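ATP-dependent DNA helicase (Mycobacterium smegmatis, PDB 5V9X) probably couples ATP hydrolysis to 3'-to-5' tracking along single-stranded DNA, unwinding RNA:DNA hybrids as it moves. Local coordinates at residues Ser498-Lys510 with Leu519-Leu532. Numbering follows the deposited sequence.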
loop_
_atom_site.group_PDB
_atom_site.type_symbol
_atom_site.label_atom_id
_atom_site.label_comp_id
_atom_site.label_asym_id
_atom_site.label_seq_id
_atom_site.Cartn_x
_atom_site.Cartn_y
_atom_site.Cartn_z
ATOM N N SER A 498 19.291 21.856 -10.687
ATOM C CA SER A 498 20.529 21.408 -10.056
ATOM C C SER A 498 20.426 19.953 -9.611
ATOM O O SER A 498 21.360 19.169 -9.814
ATOM C CB SER A 498 20.869 22.312 -8.872
ATOM O OG SER A 498 19.833 22.297 -7.905
ATOM N N ALA A 499 19.296 19.573 -9.004
ATOM C CA ALA A 499 19.104 18.179 -8.618
ATOM C C ALA A 499 19.022 17.268 -9.839
ATOM O O ALA A 499 19.482 16.121 -9.790
ATOM C CB ALA A 499 17.844 18.040 -7.762
ATOM N N PHE A 500 18.442 17.759 -10.934
ATOM C CA PHE A 500 18.381 16.973 -12.159
ATOM C C PHE A 500 19.779 16.702 -12.700
ATOM O O PHE A 500 20.143 15.550 -12.961
ATOM C CB PHE A 500 17.524 17.700 -13.197
ATOM C CG PHE A 500 17.393 16.968 -14.504
ATOM C CD1 PHE A 500 16.543 15.878 -14.619
ATOM C CD2 PHE A 500 18.104 17.380 -15.621
ATOM C CE1 PHE A 500 16.416 15.205 -15.821
ATOM C CE2 PHE A 500 17.978 16.712 -16.822
ATOM C CZ PHE A 500 17.133 15.623 -16.923
ATOM N N GLU A 501 20.579 17.757 -12.874
ATOM C CA GLU A 501 21.942 17.576 -13.363
ATOM C C GLU A 501 22.775 16.765 -12.381
ATOM O O GLU A 501 23.619 15.962 -12.791
ATOM C CB GLU A 501 22.596 18.933 -13.628
ATOM C CG GLU A 501 21.840 19.824 -14.605
ATOM C CD GLU A 501 21.771 19.253 -16.011
ATOM O OE1 GLU A 501 22.571 18.350 -16.339
ATOM O OE2 GLU A 501 20.911 19.714 -16.792
ATOM N N ALA A 502 22.548 16.957 -11.078
ATOM C CA ALA A 502 23.259 16.164 -10.079
ATOM C C ALA A 502 22.992 14.674 -10.266
ATOM O O ALA A 502 23.908 13.853 -10.143
ATOM C CB ALA A 502 22.861 16.606 -8.672
ATOM N N THR A 503 21.746 14.309 -10.570
ATOM C CA THR A 503 21.432 12.906 -10.820
ATOM C C THR A 503 22.115 12.404 -12.088
ATOM O O THR A 503 22.636 11.282 -12.115
ATOM C CB THR A 503 19.917 12.714 -10.912
ATOM O OG1 THR A 503 19.313 13.036 -9.652
ATOM C CG2 THR A 503 19.580 11.277 -11.276
ATOM N N LEU A 504 22.132 13.222 -13.145
ATOM C CA LEU A 504 22.783 12.810 -14.385
ATOM C C LEU A 504 24.286 12.642 -14.191
ATOM O O LEU A 504 24.901 11.757 -14.795
ATOM C CB LEU A 504 22.503 13.823 -15.496
ATOM C CG LEU A 504 21.047 14.145 -15.836
ATOM C CD1 LEU A 504 20.980 14.946 -17.125
ATOM C CD2 LEU A 504 20.217 12.882 -15.946
ATOM N N ASP A 505 24.893 13.489 -13.356
ATOM C CA ASP A 505 26.319 13.359 -13.071
ATOM C C ASP A 505 26.625 12.007 -12.448
ATOM O O ASP A 505 27.566 11.316 -12.859
ATOM C CB ASP A 505 26.780 14.482 -12.141
ATOM C CG ASP A 505 26.562 15.851 -12.732
ATOM O OD1 ASP A 505 26.484 15.952 -13.974
ATOM O OD2 ASP A 505 26.468 16.826 -11.958
ATOM N N LEU A 506 25.838 11.618 -11.444
ATOM C CA LEU A 506 26.060 10.343 -10.774
ATOM C C LEU A 506 25.914 9.180 -11.746
ATOM O O LEU A 506 26.714 8.238 -11.723
ATOM C CB LEU A 506 25.087 10.208 -9.604
ATOM C CG LEU A 506 25.204 8.982 -8.705
ATOM C CD1 LEU A 506 26.657 8.712 -8.359
ATOM C CD2 LEU A 506 24.386 9.214 -7.449
ATOM N N LEU A 507 24.906 9.236 -12.617
ATOM C CA LEU A 507 24.727 8.197 -13.625
ATOM C C LEU A 507 25.832 8.204 -14.670
ATOM O O LEU A 507 26.024 7.193 -15.355
ATOM C CB LEU A 507 23.370 8.358 -14.312
ATOM C CG LEU A 507 22.132 8.040 -13.475
ATOM C CD1 LEU A 507 20.869 8.404 -14.236
ATOM C CD2 LEU A 507 22.121 6.570 -13.094
ATOM N N SER A 508 26.565 9.310 -14.807
ATOM C CA SER A 508 27.586 9.447 -15.840
ATOM C C SER A 508 28.985 9.509 -15.236
ATOM O O SER A 508 29.769 8.573 -15.406
ATOM C CB SER A 508 27.302 10.679 -16.702
ATOM O OG SER A 508 28.291 10.833 -17.705
ATOM N N GLY A 509 29.331 10.591 -14.540
ATOM C CA GLY A 509 30.682 10.748 -14.033
ATOM C C GLY A 509 30.783 11.357 -12.649
ATOM O O GLY A 509 30.154 12.379 -12.359
ATOM N N LYS A 510 31.589 10.738 -11.790
ATOM C CA LYS A 510 31.790 11.213 -10.425
ATOM C C LYS A 510 33.274 11.228 -10.064
ATOM O O LYS A 510 33.853 10.196 -9.716
ATOM C CB LYS A 510 31.016 10.339 -9.436
ATOM C CG LYS A 510 31.271 10.662 -7.970
ATOM C CD LYS A 510 30.413 11.816 -7.482
ATOM C CE LYS A 510 30.727 12.150 -6.032
ATOM N NZ LYS A 510 29.754 13.119 -5.461
ATOM N N LEU A 519 30.689 1.701 -7.241
ATOM C CA LEU A 519 29.455 1.770 -8.009
ATOM C C LEU A 519 29.783 1.782 -9.498
ATOM O O LEU A 519 30.934 1.956 -9.905
ATOM C CB LEU A 519 28.612 3.000 -7.628
ATOM C CG LEU A 519 29.224 4.408 -7.592
ATOM C CD1 LEU A 519 29.490 4.979 -8.980
ATOM C CD2 LEU A 519 28.314 5.343 -6.808
ATOM N N ARG A 520 28.744 1.604 -10.313
ATOM C CA ARG A 520 28.882 1.538 -11.763
ATOM C C ARG A 520 28.017 2.613 -12.411
ATOM O O ARG A 520 26.788 2.605 -12.223
ATOM C CB ARG A 520 28.478 0.155 -12.285
ATOM C CG ARG A 520 28.981 -1.010 -11.451
ATOM C CD ARG A 520 30.332 -1.503 -11.929
ATOM N NE ARG A 520 30.861 -2.542 -11.051
ATOM C CZ ARG A 520 31.718 -2.316 -10.062
ATOM N NH1 ARG A 520 32.155 -1.085 -9.830
ATOM N NH2 ARG A 520 32.143 -3.320 -9.308
ATOM N N PRO A 521 28.592 3.549 -13.163
ATOM C CA PRO A 521 27.770 4.483 -13.937
ATOM C C PRO A 521 27.263 3.841 -15.217
ATOM O O PRO A 521 27.923 2.996 -15.827
ATOM C CB PRO A 521 28.738 5.632 -14.239
ATOM C CG PRO A 521 30.074 4.972 -14.281
ATOM C CD PRO A 521 30.028 3.863 -13.258
ATOM N N ARG A 522 26.066 4.260 -15.629
ATOM C CA ARG A 522 25.349 3.587 -16.701
ATOM C C ARG A 522 25.090 4.458 -17.924
ATOM O O ARG A 522 24.547 3.955 -18.916
ATOM C CB ARG A 522 24.013 3.050 -16.175
ATOM C CG ARG A 522 24.117 2.393 -14.809
ATOM C CD ARG A 522 25.076 1.215 -14.826
ATOM N NE ARG A 522 24.899 0.362 -13.655
ATOM C CZ ARG A 522 25.404 -0.861 -13.536
ATOM N NH1 ARG A 522 26.122 -1.384 -14.520
ATOM N NH2 ARG A 522 25.187 -1.564 -12.433
ATOM N N LEU A 523 25.456 5.737 -17.888
ATOM C CA LEU A 523 25.213 6.634 -19.006
ATOM C C LEU A 523 26.461 7.462 -19.277
ATOM O O LEU A 523 27.355 7.576 -18.434
ATOM C CB LEU A 523 24.018 7.557 -18.738
ATOM C CG LEU A 523 22.656 6.891 -18.551
ATOM C CD1 LEU A 523 21.616 7.927 -18.170
ATOM C CD2 LEU A 523 22.241 6.151 -19.813
ATOM N N VAL A 524 26.513 8.034 -20.476
ATOM C CA VAL A 524 27.567 8.958 -20.873
ATOM C C VAL A 524 26.912 10.293 -21.200
ATOM O O VAL A 524 25.951 10.344 -21.978
ATOM C CB VAL A 524 28.376 8.425 -22.069
ATOM C CG1 VAL A 524 29.416 9.444 -22.503
ATOM C CG2 VAL A 524 29.042 7.105 -21.708
ATOM N N TYR A 525 27.427 11.365 -20.604
ATOM C CA TYR A 525 26.812 12.685 -20.664
ATOM C C TYR A 525 27.697 13.616 -21.483
ATOM O O TYR A 525 28.873 13.806 -21.157
ATOM C CB TYR A 525 26.602 13.237 -19.252
ATOM C CG TYR A 525 25.647 14.408 -19.150
ATOM C CD1 TYR A 525 24.905 14.834 -20.245
ATOM C CD2 TYR A 525 25.493 15.092 -17.951
ATOM C CE1 TYR A 525 24.034 15.908 -20.146
ATOM C CE2 TYR A 525 24.627 16.165 -17.842
ATOM C CZ TYR A 525 23.899 16.568 -18.941
ATOM O OH TYR A 525 23.035 17.635 -18.834
ATOM N N ASP A 526 27.130 14.191 -22.541
ATOM C CA ASP A 526 27.807 15.175 -23.383
ATOM C C ASP A 526 27.210 16.538 -23.054
ATOM O O ASP A 526 26.168 16.913 -23.599
ATOM C CB ASP A 526 27.647 14.840 -24.863
ATOM C CG ASP A 526 28.552 15.674 -25.754
ATOM O OD1 ASP A 526 29.469 15.099 -26.376
ATOM O OD2 ASP A 526 28.358 16.908 -25.819
ATOM N N ARG A 527 27.875 17.282 -22.168
ATOM C CA ARG A 527 27.314 18.546 -21.699
ATOM C C ARG A 527 27.392 19.638 -22.758
ATOM O O ARG A 527 26.554 20.548 -22.766
ATOM C CB ARG A 527 28.023 18.984 -20.422
ATOM C CG ARG A 527 27.708 18.100 -19.237
ATOM C CD ARG A 527 28.664 18.346 -18.091
ATOM N NE ARG A 527 28.144 17.806 -16.843
ATOM C CZ ARG A 527 27.294 18.456 -16.055
ATOM N NH1 ARG A 527 26.874 19.668 -16.390
ATOM N NH2 ARG A 527 26.864 17.900 -14.935
ATOM N N ASP A 528 28.385 19.578 -23.650
ATOM C CA ASP A 528 28.431 20.530 -24.754
ATOM C C ASP A 528 27.211 20.379 -25.655
ATOM O O ASP A 528 26.634 21.376 -26.108
ATOM C CB ASP A 528 29.719 20.347 -25.559
ATOM C CG ASP A 528 30.968 20.619 -24.738
ATOM O OD1 ASP A 528 30.856 21.248 -23.664
ATOM O OD2 ASP A 528 32.064 20.210 -25.174
ATOM N N THR A 529 26.797 19.139 -25.914
ATOM C CA THR A 529 25.615 18.862 -26.719
ATOM C C THR A 529 24.349 18.746 -25.878
ATOM O O THR A 529 23.254 19.047 -26.370
ATOM C CB THR A 529 25.819 17.572 -27.523
ATOM O OG1 THR A 529 27.048 17.654 -28.257
ATOM C CG2 THR A 529 24.674 17.341 -28.500
ATOM N N GLY A 530 24.471 18.337 -24.617
ATOM C CA GLY A 530 23.301 18.072 -23.805
ATOM C C GLY A 530 22.689 16.715 -24.055
ATOM O O GLY A 530 21.481 16.545 -23.873
ATOM N N THR A 531 23.495 15.738 -24.461
ATOM C CA THR A 531 23.016 14.434 -24.893
ATOM C C THR A 531 23.460 13.353 -23.916
ATOM O O THR A 531 24.608 13.342 -23.463
ATOM C CB THR A 531 23.527 14.107 -26.302
ATOM O OG1 THR A 531 22.901 14.975 -27.255
ATOM C CG2 THR A 531 23.233 12.660 -26.674
ATOM N N LEU A 532 22.538 12.449 -23.596
ATOM C CA LEU A 532 22.820 11.263 -22.798
ATOM C C LEU A 532 22.729 10.033 -23.687
ATOM O O LEU A 532 21.719 9.829 -24.369
ATOM C CB LEU A 532 21.840 11.136 -21.630
ATOM C CG LEU A 532 21.912 12.186 -20.522
ATOM C CD1 LEU A 532 20.514 12.632 -20.135
ATOM C CD2 LEU A 532 22.649 11.626 -19.316
#
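Leu-507 and Ser-508, at the C-terminal end of helix 497-508, meet Leu-523 and Tyr-525 of strand 523-526 in the winged helix domain, where the helix packs on the hairpin of strands 523-526 and 531-534. Strand 477-478 completes this small antiparallel sheet, an arrangement consistent with the winged helix fold. The axes of helix 498-508 and strand 523-526 approach to 7.2 Å at 124°.

Hydrogen bonds tie the helix end to the strand. Leu-507 O accepts from Arg-522 N at 2.9 Å and from Leu-523 N at 3.0 Å. Two amides thus grip one carbonyl of the last helical turn. The Ser-508 hydroxyl adds a side-chain bridge of two weak bonds, given to Leu-523 O and taken from Tyr-525 N.

Leucines of the helix pack on the hairpin. Leu-504 CD1 touches Leu-532 CD1 and the Tyr-525 ring at CZ. Leu-507 and Leu-523 run alongside each other, CD1 to CD1 at 4.0 Å, and both also touch Thr-468 of helix 461-471. Leu-506 CD1 meets Leu-519 CD2, and Leu-506 also packs on Ile-823 of helix 822-835.

The polar groups gather along the helix flank. A salt bridge between Asp-505 and Arg-527 is doubtful, as the modelled atoms sit too close. Arg-527 CG lies over one face of the Tyr-525 ring. Tyr-525 CG is anti to the backbone N (chi1 -164°), which carries the ring toward Leu-504 and Glu-501. Glu-501 OE2 pairs with Arg-497. The Glu-501 carboxylate plane is turned only 7° from the ring plane, and its OE1 accepts from Tyr-525 OH through the syn lone pair at 2.6 Å.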